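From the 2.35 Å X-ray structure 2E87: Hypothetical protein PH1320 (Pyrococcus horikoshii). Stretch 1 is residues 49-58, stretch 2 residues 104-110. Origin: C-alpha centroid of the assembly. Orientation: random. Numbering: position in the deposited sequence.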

# COMPACT_ATOMS: atom_id res chain seq x y z
N ARG A 49 40.73 -4.12 2.18
CA ARG A 49 39.75 -5.07 1.68
C ARG A 49 38.62 -5.25 2.68
O ARG A 49 37.44 -5.20 2.31
N VAL A 50 38.97 -5.44 3.95
CA VAL A 50 37.95 -5.64 4.98
C VAL A 50 36.99 -4.45 5.05
O VAL A 50 35.79 -4.64 5.22
N ARG A 51 37.51 -3.24 4.90
CA ARG A 51 36.66 -2.06 4.96
C ARG A 51 35.80 -1.88 3.72
O ARG A 51 34.66 -1.44 3.82
N THR A 52 36.36 -2.21 2.56
CA THR A 52 35.63 -2.06 1.31
C THR A 52 34.47 -3.06 1.26
O THR A 52 33.36 -2.72 0.86
N VAL A 53 34.71 -4.30 1.67
CA VAL A 53 33.63 -5.29 1.66
C VAL A 53 32.57 -4.82 2.62
O VAL A 53 31.39 -4.84 2.30
N SER A 54 32.98 -4.38 3.79
CA SER A 54 32.03 -3.92 4.79
C SER A 54 31.18 -2.76 4.29
O SER A 54 29.96 -2.76 4.46
N ASN A 55 31.81 -1.78 3.64
CA ASN A 55 31.08 -0.62 3.15
C ASN A 55 30.17 -0.87 1.98
O ASN A 55 29.08 -0.32 1.92
N VAL A 56 30.62 -1.70 1.05
CA VAL A 56 29.80 -1.98 -0.11
C VAL A 56 28.55 -2.74 0.30
O VAL A 56 27.46 -2.43 -0.16
N VAL A 57 28.70 -3.72 1.17
CA VAL A 57 27.55 -4.49 1.62
C VAL A 57 26.59 -3.62 2.42
O VAL A 57 25.39 -3.60 2.16
N ARG A 58 27.13 -2.89 3.39
CA ARG A 58 26.29 -2.06 4.23
C ARG A 58 25.61 -0.95 3.45
O ARG A 58 24.47 -0.60 3.74
N ILE A 104 25.75 -6.66 12.32
CA ILE A 104 26.80 -7.66 12.55
C ILE A 104 28.03 -7.43 11.66
O ILE A 104 29.16 -7.69 12.07
N ILE A 105 27.80 -6.95 10.44
CA ILE A 105 28.90 -6.71 9.52
C ILE A 105 29.77 -5.55 9.96
O ILE A 105 30.99 -5.58 9.80
N ARG A 106 29.14 -4.53 10.53
CA ARG A 106 29.85 -3.37 11.03
C ARG A 106 30.72 -3.83 12.20
O ARG A 106 31.89 -3.46 12.32
N GLU A 107 30.13 -4.65 13.06
CA GLU A 107 30.83 -5.18 14.22
C GLU A 107 31.98 -6.08 13.77
O GLU A 107 33.08 -6.02 14.32
N LEU A 108 31.73 -6.92 12.78
CA LEU A 108 32.78 -7.81 12.31
C LEU A 108 33.92 -6.99 11.71
O LEU A 108 35.08 -7.30 11.94
N GLU A 109 33.59 -5.95 10.96
CA GLU A 109 34.60 -5.10 10.36
C GLU A 109 35.53 -4.52 11.41
O GLU A 109 36.75 -4.65 11.32
N GLU A 110 34.94 -3.87 12.41
CA GLU A 110 35.72 -3.27 13.48
C GLU A 110 36.54 -4.35 14.17
O GLU A 110 37.71 -4.14 14.47

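The strongest polar contact between the two helices is a hydrogen bond from Ser54 OG to Glu109 OE1, 2.7 Å long. Ser54 points its CA-to-CB bond toward the other helix, with chi1 in t. It stands where the backbones come closest in register: Ser54 CA and Glu109 CA are 6.2 Å apart. Glu109 starts sideways, but its extended chain (chi1 t, chi2 t) brings the carboxylate nearer to stretch 1.

The same oxygen collects two positive charges. Arg58 NH1 lies 3.5 Å from Glu109 OE1, and Arg106 NH1 lies 3.1 Å from Glu109 OE1. Both are salt bridges of charge alone. In each the oxygen sits well out of the guanidinium plane, so no N-H points at it.

Arg58 points toward stretch 2 and folds back on its own helix, with chi1 m, chi2 t and chi3 p. That fold brings NH1 within weak hydrogen-bonding reach of Ser54: Arg58 NH1 to Ser54 OG is 3.2 Å, and Arg58 NH1 to Ser54 O is 3.5 Å. Arg58 NE is buried by the contact and has no partner in the model.

Two like charges meet here as well. Arg58 NH2 and Arg106 NH1 are 3.7 Å apart, and the shared carboxylate of Glu109 helps offset their repulsion. Arg106 CD lies over one face of the Arg58 guanidinium, while Arg58 NH2 sits at the edge of the Arg106 guanidinium. Arg106 itself leaves its helix sideways, with chi1 t and chi2 p.

Glu109 also acts as a knob. Its side chain sits among Val50, Arg51, Ser54 and Arg58, and it has the largest area covered by the other stretch. Arg51 goes out sideways (chi1 m, chi2 t), and its aliphatic part passes the carboxylate, with Arg51 CG 3.6 Å from Glu109 OE2. Val50 points toward stretch 2 with chi1 t; Val50 CG1 is 4.3 Å from Glu109 CG.

Beyond the polar cluster the packing turns apolar around Ile105, which points inward with chi1 m and chi2 t. Ile105 CD1 meets Val57 CG1 at 3.4 Å. Val57 points toward stretch 2, with chi1 t. Ile105 CG2 is 3.6 Å from Arg58 CD and 3.6 Å from Ser54 OG, so this branch packs against the aliphatic part of Arg58 and the Ser54 hydroxyl.

The helices run nearly antiparallel, at 170°, and their axes approach to 9.7 Å. The contact buries 380 Å² in total. Val53 and Leu108 point sideways and make no contact across the pair.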

# COMPACT_ATOMS: atom_id res chain seq x y z
CB ARG A 49 40.39 -6.43 1.42
CG ARG A 49 41.30 -6.49 0.23
CD ARG A 49 41.58 -7.95 -0.12
NE ARG A 49 42.38 -8.09 -1.34
CZ ARG A 49 43.70 -7.90 -1.39
NH1 ARG A 49 44.36 -7.57 -0.29
NH2 ARG A 49 44.34 -8.01 -2.54
CB VAL A 50 38.59 -5.87 6.35
CG1 VAL A 50 37.55 -5.75 7.44
CG2 VAL A 50 39.21 -7.25 6.39
CB ARG A 51 37.50 -0.79 5.14
CG ARG A 51 38.28 -0.73 6.42
CD ARG A 51 38.46 0.72 6.85
NE ARG A 51 39.44 0.86 7.92
CZ ARG A 51 40.76 0.84 7.73
NH1 ARG A 51 41.25 0.70 6.50
NH2 ARG A 51 41.58 0.97 8.77
CB THR A 52 36.56 -2.24 0.09
OG1 THR A 52 37.71 -1.39 0.23
CG2 THR A 52 35.84 -1.87 -1.21
CB VAL A 53 34.10 -6.68 2.12
CG1 VAL A 53 32.87 -7.59 2.38
CG2 VAL A 53 34.99 -7.28 1.05
CB SER A 54 32.76 -3.51 6.06
OG SER A 54 31.83 -3.14 7.06
CB ASN A 55 32.04 0.50 2.78
CG ASN A 55 32.34 1.39 3.94
OD1 ASN A 55 33.12 1.03 4.82
ND2 ASN A 55 31.68 2.55 3.99
CB VAL A 56 30.61 -2.76 -1.15
CG1 VAL A 56 29.70 -3.32 -2.24
CG2 VAL A 56 31.64 -1.83 -1.76
CB VAL A 57 27.97 -5.69 2.49
CG1 VAL A 57 26.75 -6.29 3.17
CG2 VAL A 57 28.68 -6.72 1.65
CB ARG A 58 27.10 -1.51 5.40
CG ARG A 58 27.38 -2.57 6.47
CD ARG A 58 28.64 -2.27 7.27
NE ARG A 58 28.59 -0.93 7.82
CZ ARG A 58 29.47 0.02 7.55
NH1 ARG A 58 30.50 -0.22 6.74
NH2 ARG A 58 29.31 1.22 8.07
CB ILE A 104 26.29 -9.06 12.27
CG1 ILE A 104 24.84 -9.19 12.72
CG2 ILE A 104 27.16 -10.07 12.99
CD1 ILE A 104 24.60 -8.74 14.16
CB ILE A 105 28.36 -6.48 8.10
CG1 ILE A 105 27.92 -7.83 7.52
CG2 ILE A 105 29.41 -5.83 7.22
CD1 ILE A 105 27.15 -7.72 6.24
CB ARG A 106 28.86 -2.31 11.51
CG ARG A 106 29.53 -1.14 12.20
CD ARG A 106 30.48 -0.43 11.25
NE ARG A 106 31.65 0.10 11.94
CZ ARG A 106 32.56 0.88 11.38
NH1 ARG A 106 32.44 1.22 10.10
NH2 ARG A 106 33.60 1.31 12.08
CB GLU A 107 29.84 -5.96 15.08
CG GLU A 107 30.38 -6.48 16.38
CD GLU A 107 29.41 -7.44 17.05
OE1 GLU A 107 28.19 -7.14 17.03
OE2 GLU A 107 29.85 -8.47 17.59
CB LEU A 108 32.22 -8.79 11.27
CG LEU A 108 31.29 -9.86 11.85
CD1 LEU A 108 30.63 -10.67 10.72
CD2 LEU A 108 32.09 -10.77 12.77
CB GLU A 109 33.95 -3.94 9.59
CG GLU A 109 34.94 -2.86 9.21
CD GLU A 109 34.30 -1.64 8.58
OE1 GLU A 109 33.07 -1.45 8.73
OE2 GLU A 109 35.01 -0.86 7.94
CB GLU A 110 34.78 -2.58 14.46
CG GLU A 110 35.45 -2.11 15.73
CD GLU A 110 34.60 -1.11 16.49
OE1 GLU A 110 34.51 0.06 16.04
OE2 GLU A 110 34.03 -1.49 17.53